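Local structure of predicted zincin-like metalloprotease (Acidothermus cellulolyticus 11B, 3E11) at residues P7-F10 against D11-A15; V14-A17 against L18-I21. The protein is of unknown function but is predicted to be a zincin-like metalloprotease, and binds metal ions. All coordinates share one frame; numbering follows the deposited sequence. Where two conformers were deposited one is given.

Contact 1: P7-F10 against D11-A15; sequences PDRF and DELVA
R9 and E12, one helical turn apart, form a salt bridge of 2.8 Å between R9 NH1 and E12 OE1. The oxygen lies 10° out of the guanidinium plane and is met nearly along its C-O axis, while the carboxylate plane stands 88° to the guanidinium. With R9 CG anti to the backbone N (chi1 -179°) and the chain bent at chi2, the guanidinium is carried forward along the helix beside E12 and L13. Van der Waals contact adds a second hold: L13 CD2 sits over the centre of one guanidinium face, 3.9 Å from R9 CZ. R9 NH2 also bridges to E83 of helix 83-101. Trimming R9 to alanine would probably leave E12 and E83 without this cationic mate and uncover L13 CD2. On the buried side, V14 CG2 meets F10 CE2 obliquely at 3.6 Å, between strand 32-37 and helices 73-78 and 83-101. Backbone i to i+4 bonds include V14 N to F10 O (2.9 Å); E12 N to D8 O is weak. One water links D11 OD1 to P7 O; D8 OD1 and D11 OD2 are 4.6 Å apart, and the water donating to both is likely to ease their repulsion.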
loop_
_atom_site.group_PDB
_atom_site.type_symbol
_atom_site.label_atom_id
_atom_site.label_comp_id
_atom_site.label_asym_id
_atom_site.label_seq_id
_atom_site.Cartn_x
_atom_site.Cartn_y
_atom_site.Cartn_z
ATOM N N PRO A 7 -16.001 1.111 -3.190
ATOM C CA PRO A 7 -14.864 0.230 -3.562
ATOM C C PRO A 7 -14.229 0.520 -4.945
ATOM O O PRO A 7 -12.993 0.658 -5.031
ATOM C CB PRO A 7 -15.486 -1.155 -3.503
ATOM C CG PRO A 7 -16.509 -1.003 -2.401
ATOM C CD PRO A 7 -17.148 0.330 -2.717
ATOM N N ASP A 8 -15.045 0.643 -5.989
ATOM C CA ASP A 8 -14.495 0.888 -7.334
ATOM C C ASP A 8 -13.709 2.184 -7.354
ATOM O O ASP A 8 -12.626 2.233 -7.920
ATOM C CB ASP A 8 -15.559 0.973 -8.390
ATOM C CG ASP A 8 -16.127 -0.363 -8.762
ATOM O OD1 ASP A 8 -15.637 -1.414 -8.290
ATOM O OD2 ASP A 8 -17.073 -0.350 -9.564
ATOM N N ARG A 9 -14.253 3.233 -6.740
ATOM C CA ARG A 9 -13.541 4.524 -6.693
ATOM C C ARG A 9 -12.262 4.433 -5.887
ATOM O O ARG A 9 -11.228 5.002 -6.259
ATOM C CB ARG A 9 -14.448 5.615 -6.119
ATOM C CG ARG A 9 -13.813 6.973 -6.050
ATOM C CD ARG A 9 -13.256 7.431 -7.381
ATOM N NE ARG A 9 -12.849 8.835 -7.333
ATOM C CZ ARG A 9 -12.113 9.419 -8.260
ATOM N NH1 ARG A 9 -11.710 8.727 -9.312
ATOM N NH2 ARG A 9 -11.795 10.704 -8.162
ATOM N N PHE A 10 -12.317 3.674 -4.788
ATOM C CA PHE A 10 -11.140 3.537 -3.950
ATOM C C PHE A 10 -10.015 2.897 -4.752
ATOM O O PHE A 10 -8.889 3.349 -4.652
ATOM C CB PHE A 10 -11.419 2.753 -2.666
ATOM C CG PHE A 10 -10.315 2.868 -1.620
ATOM C CD1 PHE A 10 -10.325 3.894 -0.698
ATOM C CD2 PHE A 10 -9.313 1.909 -1.542
ATOM C CE1 PHE A 10 -9.373 4.002 0.281
ATOM C CE2 PHE A 10 -8.327 2.003 -0.583
ATOM C CZ PHE A 10 -8.352 3.069 0.333
ATOM N N ASP A 11 -10.342 1.896 -5.575
ATOM C CA ASP A 11 -9.357 1.296 -6.487
ATOM C C ASP A 11 -8.664 2.313 -7.402
ATOM O O ASP A 11 -7.452 2.261 -7.590
ATOM C CB ASP A 11 -9.979 0.167 -7.311
ATOM C CG ASP A 11 -10.382 -1.007 -6.462
ATOM O OD1 ASP A 11 -9.805 -1.142 -5.374
ATOM O OD2 ASP A 11 -11.292 -1.767 -6.880
ATOM N N GLU A 12 -9.425 3.261 -7.900
ATOM C CA GLU A 12 -8.899 4.342 -8.716
ATOM C C GLU A 12 -7.972 5.258 -7.950
ATOM O O GLU A 12 -6.944 5.680 -8.471
ATOM C CB GLU A 12 -10.073 5.145 -9.283
ATOM C CG GLU A 12 -10.966 4.318 -10.226
ATOM C CD GLU A 12 -12.220 5.035 -10.717
ATOM O OE1 GLU A 12 -12.478 6.181 -10.306
ATOM O OE2 GLU A 12 -12.962 4.442 -11.536
ATOM N N LEU A 13 -8.347 5.576 -6.716
ATOM C CA LEU A 13 -7.480 6.332 -5.803
ATOM C C LEU A 13 -6.175 5.565 -5.478
ATOM O O LEU A 13 -5.108 6.155 -5.402
ATOM C CB LEU A 13 -8.260 6.704 -4.539
ATOM C CG LEU A 13 -9.511 7.580 -4.844
ATOM C CD1 LEU A 13 -10.172 8.053 -3.557
ATOM C CD2 LEU A 13 -9.202 8.748 -5.752
ATOM N N VAL A 14 -6.262 4.255 -5.294
ATOM C CA VAL A 14 -5.056 3.446 -5.140
ATOM C C VAL A 14 -4.118 3.540 -6.360
ATOM O O VAL A 14 -2.876 3.672 -6.197
ATOM C CB VAL A 14 -5.391 1.985 -4.804
ATOM C CG1 VAL A 14 -4.134 1.163 -4.736
ATOM C CG2 VAL A 14 -6.168 1.929 -3.483
ATOM N N ALA A 15 -4.690 3.477 -7.563
ATOM C CA ALA A 15 -3.907 3.580 -8.779
ATOM C C ALA A 15 -3.195 4.935 -8.812
ATOM O O ALA A 15 -2.010 4.984 -9.122
ATOM C CB ALA A 15 -4.740 3.372 -10.014
HETATM O O HOH W 1 -11.517 -0.866 -3.287
HETATM O O HOH W 2 -13.878 -2.464 -6.407
#

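Contact 2: V14-A17 against L18-I21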
loop_
_atom_site.group_PDB
_atom_site.type_symbol
_atom_site.label_atom_id
_atom_site.label_comp_id
_atom_site.label_asym_id
_atom_site.label_seq_id
_atom_site.Cartn_x
_atom_site.Cartn_y
_atom_site.Cartn_z
ATOM N N VAL A 14 -6.262 4.255 -5.294
ATOM C CA VAL A 14 -5.056 3.446 -5.140
ATOM C C VAL A 14 -4.118 3.540 -6.360
ATOM O O VAL A 14 -2.876 3.672 -6.197
ATOM C CB VAL A 14 -5.391 1.985 -4.804
ATOM C CG1 VAL A 14 -4.134 1.163 -4.736
ATOM C CG2 VAL A 14 -6.168 1.929 -3.483
ATOM N N ALA A 15 -4.690 3.477 -7.563
ATOM C CA ALA A 15 -3.907 3.580 -8.779
ATOM C C ALA A 15 -3.195 4.935 -8.812
ATOM O O ALA A 15 -2.010 4.984 -9.122
ATOM C CB ALA A 15 -4.740 3.372 -10.014
ATOM N N GLU A 16 -3.908 6.004 -8.459
ATOM C CA GLU A 16 -3.320 7.354 -8.438
ATOM C C GLU A 16 -2.218 7.449 -7.387
ATOM O O GLU A 16 -1.207 8.104 -7.609
ATOM C CB GLU A 16 -4.375 8.423 -8.167
ATOM C CG GLU A 16 -3.817 9.861 -8.150
ATOM C CD GLU A 16 -3.331 10.332 -9.503
ATOM O OE1 GLU A 16 -3.746 9.738 -10.518
ATOM O OE2 GLU A 16 -2.540 11.303 -9.562
ATOM N N ALA A 17 -2.418 6.789 -6.241
ATOM C CA ALA A 17 -1.407 6.727 -5.185
ATOM C C ALA A 17 -0.133 6.049 -5.731
ATOM O O ALA A 17 0.958 6.580 -5.582
ATOM C CB ALA A 17 -1.933 5.980 -3.974
ATOM N N LEU A 18 -0.288 4.915 -6.416
ATOM C CA LEU A 18 0.869 4.160 -6.906
ATOM C C LEU A 18 1.586 4.948 -8.001
ATOM O O LEU A 18 2.807 4.982 -8.040
ATOM C CB LEU A 18 0.460 2.765 -7.435
ATOM C CG LEU A 18 0.144 1.632 -6.438
ATOM C CD1 LEU A 18 0.089 0.299 -7.186
ATOM C CD2 LEU A 18 1.173 1.532 -5.332
ATOM N N ASP A 19 0.814 5.592 -8.877
ATOM C CA ASP A 19 1.385 6.369 -9.970
ATOM C C ASP A 19 2.280 7.503 -9.419
ATOM O O ASP A 19 3.204 7.924 -10.076
ATOM C CB ASP A 19 0.281 6.968 -10.854
ATOM C CG ASP A 19 -0.497 5.901 -11.672
ATOM O OD1 ASP A 19 -0.082 4.722 -11.721
ATOM O OD2 ASP A 19 -1.564 6.249 -12.213
ATOM N N GLY A 20 1.980 7.988 -8.217
ATOM C CA GLY A 20 2.722 9.084 -7.606
ATOM C C GLY A 20 3.821 8.646 -6.645
ATOM O O GLY A 20 4.420 9.476 -5.979
ATOM N N ILE A 21 4.053 7.339 -6.521
ATOM C CA ILE A 21 5.169 6.883 -5.713
ATOM C C ILE A 21 6.472 7.430 -6.283
ATOM O O ILE A 21 6.731 7.307 -7.477
ATOM C CB ILE A 21 5.214 5.366 -5.625
ATOM C CG1 ILE A 21 4.083 4.903 -4.674
ATOM C CG2 ILE A 21 6.587 4.876 -5.143
ATOM C CD1 ILE A 21 3.915 3.427 -4.636
HETATM O O HOH W 3 -4.236 6.656 -11.844
#
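D19 folds its carboxylate back toward the carbonyl of A15, whose O accepts the D19 backbone N-H at 2.9 Å. The side chain comes to the same oxygen: with D19 CG beside its own backbone N (chi1 -69°), D19 CG lies 3.1 Å from A15 O. D19 OD1 and A15 O, both acceptors, are not bonded to each other. A water instead donates to D19 OD2 at 2.7 Å; its link to E16 OE1 is weak and doubtful, since E16 takes a second conformer, but the water would be expected to soften the repulsion of the two carboxylates. D19 is a calcium ligand in a structure of this protein, though none is bound here. L18 N donates to V14 O at 2.9 Å, and L18 CB and CG both pack against that carbonyl oxygen.

Helix 7-19 packs on helix 83-101, which bears an HExxH pattern consistent with a zincin-like fold, without a metal bound to it here. The helix ends at this contact: G20 N makes two weak, well bent bonds, to E16 O and to A17 O, each 3.2 Å. Past D19 the chain is out of the helix, and by I21 psi has opened to 129°, with I21 CG1 3.7 Å from A17 O. Farther out, R91 of helix 83-101 donates to the carbonyls of E16 and A17, while A17 rests on V90, L18 on V34 and V94, and I21 on V94.

Overall arrangement
Contacts 1 and 2 are successive parts of helix 7-19, their centres 10 Å apart, and V14 and A15 belong to both. Each is partly buried, setting one helix face against strand 32-37 and helix 83-101 and leaving acidic residues on the outer side. In contact 1 the buried side carries an aromatic ring, which also reaches helix 73-78; contact 2 has smaller aliphatic side chains there. Helix 83-101 is met through charge in both, but by a side-chain salt bridge in 7-15 and by an arginine on main-chain carbonyls in 14-21. Water joins carboxylates in contact 1 and does so weakly in contact 2, whose acidic pair includes the calcium ligand and sits where regular helix bonding weakens.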